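Local coordinates for protein diaminopropionate ammonia-lyase (Escherichia coli, PDB 4D9I) that breaks down both L- and D-2,3-diaminopropionate to pyruvate and ammonia by a pyridoxal 5'-phosphate-dependent alpha,beta-elimination, at residues A306-S311 / M360-L365. Sequence-based numbering, arbitrary orientation.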
ATOM      1  N   ALA B 306      23.440  20.560  11.442  1.00 34.85           N
ATOM      2  CA  ALA B 306      22.917  19.182  11.412  1.00 32.63           C
ATOM      3  C   ALA B 306      23.404  18.375  12.614  1.00 33.59           C
ATOM      4  O   ALA B 306      24.559  18.472  13.007  1.00 35.44           O
ATOM      5  CB  ALA B 306      23.311  18.485  10.124  1.00 32.10           C
ATOM      6  N   THR B 307      22.533  17.558  13.193  1.00 32.13           N
ATOM      7  CA  THR B 307      22.933  16.795  14.370  1.00 33.21           C
ATOM      8  C   THR B 307      23.679  15.537  13.942  1.00 33.46           C
ATOM      9  O   THR B 307      24.731  15.215  14.491  1.00 35.31           O
ATOM     10  CB  THR B 307      21.728  16.427  15.265  1.00 32.22           C
ATOM     11  OG1 THR B 307      20.860  17.565  15.385  1.00 31.72           O
ATOM     12  CG2 THR B 307      22.212  15.987  16.661  1.00 34.24           C
ATOM     13  N   GLN B 308      23.140  14.856  12.934  1.00 31.66           N
ATOM     14  CA  GLN B 308      23.672  13.591  12.471  1.00 31.97           C
ATOM     15  C   GLN B 308      23.543  13.419  10.967  1.00 30.86           C
ATOM     16  O   GLN B 308      22.659  13.987  10.333  1.00 29.08           O
ATOM     17  CB  GLN B 308      22.948  12.435  13.172  1.00 31.40           C
ATOM     18  CG  GLN B 308      23.480  12.141  14.565  1.00 33.41           C
ATOM     19  CD  GLN B 308      22.537  11.278  15.381  1.00 32.72           C
ATOM     20  OE1 GLN B 308      21.365  11.113  15.031  1.00 31.10           O
ATOM     21  NE2 GLN B 308      23.036  10.731  16.475  1.00 34.37           N
ATOM     22  N   PHE B 309      24.438  12.621  10.408  1.00 32.16           N
ATOM     23  CA  PHE B 309      24.355  12.222   9.013  1.00 31.72           C
ATOM     24  C   PHE B 309      24.116  10.721   8.955  1.00 31.57           C
ATOM     25  O   PHE B 309      24.722   9.979   9.719  1.00 33.01           O
ATOM     26  CB  PHE B 309      25.659  12.557   8.305  1.00 33.76           C
ATOM     27  CG  PHE B 309      26.103  13.976   8.500  1.00 34.58           C
ATOM     28  CD1 PHE B 309      27.230  14.264   9.255  1.00 36.97           C
ATOM     29  CD2 PHE B 309      25.387  15.024   7.934  1.00 33.31           C
ATOM     30  CE1 PHE B 309      27.653  15.578   9.436  1.00 38.24           C
ATOM     31  CE2 PHE B 309      25.804  16.340   8.116  1.00 34.30           C
ATOM     32  CZ  PHE B 309      26.928  16.613   8.867  1.00 36.65           C
ATOM     33  N   ILE B 310      23.234  10.289   8.055  1.00 30.11           N
ATOM     34  CA  ILE B 310      22.990   8.865   7.819  1.00 30.16           C
ATOM     35  C   ILE B 310      23.329   8.484   6.377  1.00 31.08           C
ATOM     36  O   ILE B 310      22.934   9.169   5.430  1.00 30.36           O
ATOM     37  CB  ILE B 310      21.531   8.455   8.134  1.00 27.89           C
ATOM     38  CG1 ILE B 310      21.306   8.420   9.651  1.00 27.85           C
ATOM     39  CG2 ILE B 310      21.201   7.084   7.530  1.00 27.85           C
ATOM     40  CD1 ILE B 310      19.896   8.082  10.094  1.00 25.79           C
ATOM     41  N   SER B 311      24.091   7.404   6.240  1.00 33.33           N
ATOM     42  CA  SER B 311      24.335   6.747   4.965  1.00 34.71           C
ATOM     43  C   SER B 311      23.599   5.419   4.978  1.00 34.43           C
ATOM     44  O   SER B 311      23.878   4.556   5.813  1.00 35.44           O
ATOM     45  CB  SER B 311      25.826   6.501   4.758  1.00 38.05           C
ATOM     46  OG  SER B 311      26.058   5.759   3.575  1.00 39.35           O
ATOM     47  N   MET B 360      17.702   3.581  18.209  1.00 32.34           N
ATOM     48  CA  MET B 360      16.793   4.590  18.763  1.00 31.77           C
ATOM     49  C   MET B 360      17.512   5.495  19.745  1.00 33.40           C
ATOM     50  O   MET B 360      17.327   6.708  19.714  1.00 32.95           O
ATOM     51  CB  MET B 360      15.582   3.938  19.425  1.00 31.54           C
ATOM     52  CG  MET B 360      14.604   3.398  18.397  1.00 30.09           C
ATOM     53  SD  MET B 360      13.125   2.687  19.141  1.00 30.51           S
ATOM     54  CE  MET B 360      12.089   4.139  19.305  1.00 29.54           C
ATOM     55  N   GLU B 361      18.343   4.900  20.596  1.00 35.68           N
ATOM     56  CA  GLU B 361      19.151   5.663  21.542  1.00 37.85           C
ATOM     57  C   GLU B 361      20.110   6.613  20.838  1.00 37.80           C
ATOM     58  O   GLU B 361      20.214   7.768  21.223  1.00 38.66           O
ATOM     59  CB  GLU B 361      19.931   4.734  22.457  1.00 40.78           C
ATOM     60  CG  GLU B 361      19.062   4.038  23.481  1.00 41.91           C
ATOM     61  CD  GLU B 361      19.852   3.148  24.428  1.00 45.16           C
ATOM     62  OE1 GLU B 361      21.047   3.422  24.691  1.00 47.32           O
ATOM     63  OE2 GLU B 361      19.259   2.172  24.916  1.00 46.02           O
ATOM     64  N   LYS B 362      20.805   6.112  19.816  1.00 37.18           N
ATOM     65  CA  LYS B 362      21.724   6.914  19.009  1.00 37.10           C
ATOM     66  C   LYS B 362      20.976   8.092  18.403  1.00 35.03           C
ATOM     67  O   LYS B 362      21.454   9.227  18.453  1.00 35.76           O
ATOM     68  CB  LYS B 362      22.385   6.056  17.913  1.00 36.90           C
ATOM     69  CG  LYS B 362      23.387   6.774  17.011  1.00 37.21           C
ATOM     70  CD  LYS B 362      24.639   7.200  17.773  1.00 39.72           C
ATOM     71  CE  LYS B 362      25.819   7.432  16.838  1.00 40.88           C
ATOM     72  NZ  LYS B 362      26.976   8.041  17.557  1.00 43.58           N
ATOM     73  N   LEU B 363      19.793   7.826  17.860  1.00 32.76           N
ATOM     74  CA  LEU B 363      18.996   8.853  17.196  1.00 31.02           C
ATOM     75  C   LEU B 363      18.164   9.688  18.163  1.00 31.43           C
ATOM     76  O   LEU B 363      17.506  10.630  17.741  1.00 30.36           O
ATOM     77  CB  LEU B 363      18.099   8.241  16.095  1.00 28.79           C
ATOM     78  CG  LEU B 363      18.824   7.485  14.975  1.00 28.54           C
ATOM     79  CD1 LEU B 363      17.867   6.582  14.199  1.00 26.95           C
ATOM     80  CD2 LEU B 363      19.598   8.416  14.040  1.00 28.67           C
ATOM     81  N   ALA B 364      18.225   9.356  19.459  1.00 33.36           N
ATOM     82  CA  ALA B 364      17.434  10.030  20.498  1.00 34.29           C
ATOM     83  C   ALA B 364      15.928   9.959  20.218  1.00 32.95           C
ATOM     84  O   ALA B 364      15.160  10.844  20.600  1.00 33.50           O
ATOM     85  CB  ALA B 364      17.903  11.474  20.707  1.00 35.50           C
ATOM     86  N   LEU B 365      15.514   8.894  19.548  1.00 31.31           N
ATOM     87  CA  LEU B 365      14.092   8.595  19.418  1.00 30.24           C
ATOM     88  C   LEU B 365      13.568   7.852  20.646  1.00 31.31           C
ATOM     89  O   LEU B 365      14.134   6.842  21.070  1.00 33.00           O
ATOM     90  CB  LEU B 365      13.827   7.782  18.153  1.00 28.28           C
ATOM     91  CG  LEU B 365      14.306   8.499  16.877  1.00 27.23           C
ATOM     92  CD1 LEU B 365      14.316   7.512  15.719  1.00 26.25           C
ATOM     93  CD2 LEU B 365      13.436   9.704  16.560  1.00 26.13           C
TER
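The side-chain amide of Gln-308 reaches from a strand to the last turn of a helix, where its NE2 donates a hydrogen bond to the backbone O of Lys-362 at 2.9 Å. The N-H points almost straight at the oxygen (170°), which lies close to the plane of the amide, yet the donor sits well above the carbonyl plane of Lys-362. An extended chain beyond CG (chi2 164°) gives glutamine the length to span the gap, and a carbonyl near a helix C-terminus, lacking a full set of following N-H groups, suits such a donor. On the same amide, OE1 packs 3.4 Å from Leu-363 CD2. That methyl also meets Ile-310 CD1 at 4.0 Å, the two branched side chains crossing at about a right angle, while the aliphatic CG of Lys-362 runs 4.0 Å from Gln-308 NE2. In this fold type II enzyme the contact joins strand 308-312 of the larger, mixed sheet to the C-terminal end of helix 356-363. The helix ends in a Schellman motif, with Ala-364 at positive phi and Leu-365 N bonded to Met-360 O at 2.8 Å. Outside the two segments, His-254 NE2 hydrogen-bonds Gln-308 OE1 and Asp-12 OD1 hydrogen-bonds its NE2, fixing which way round the amide lies; Asp-12 also forms a salt bridge with Lys-362 NZ. A leucine in place of Gln-308 would probably leave the Lys-362 carbonyl and His-254 without these amide partners. Ile-10 of strand 8-12 and Val-350 of helix 338-352 also touch Leu-363, whose branched apolar side chain suits these aliphatic neighbours.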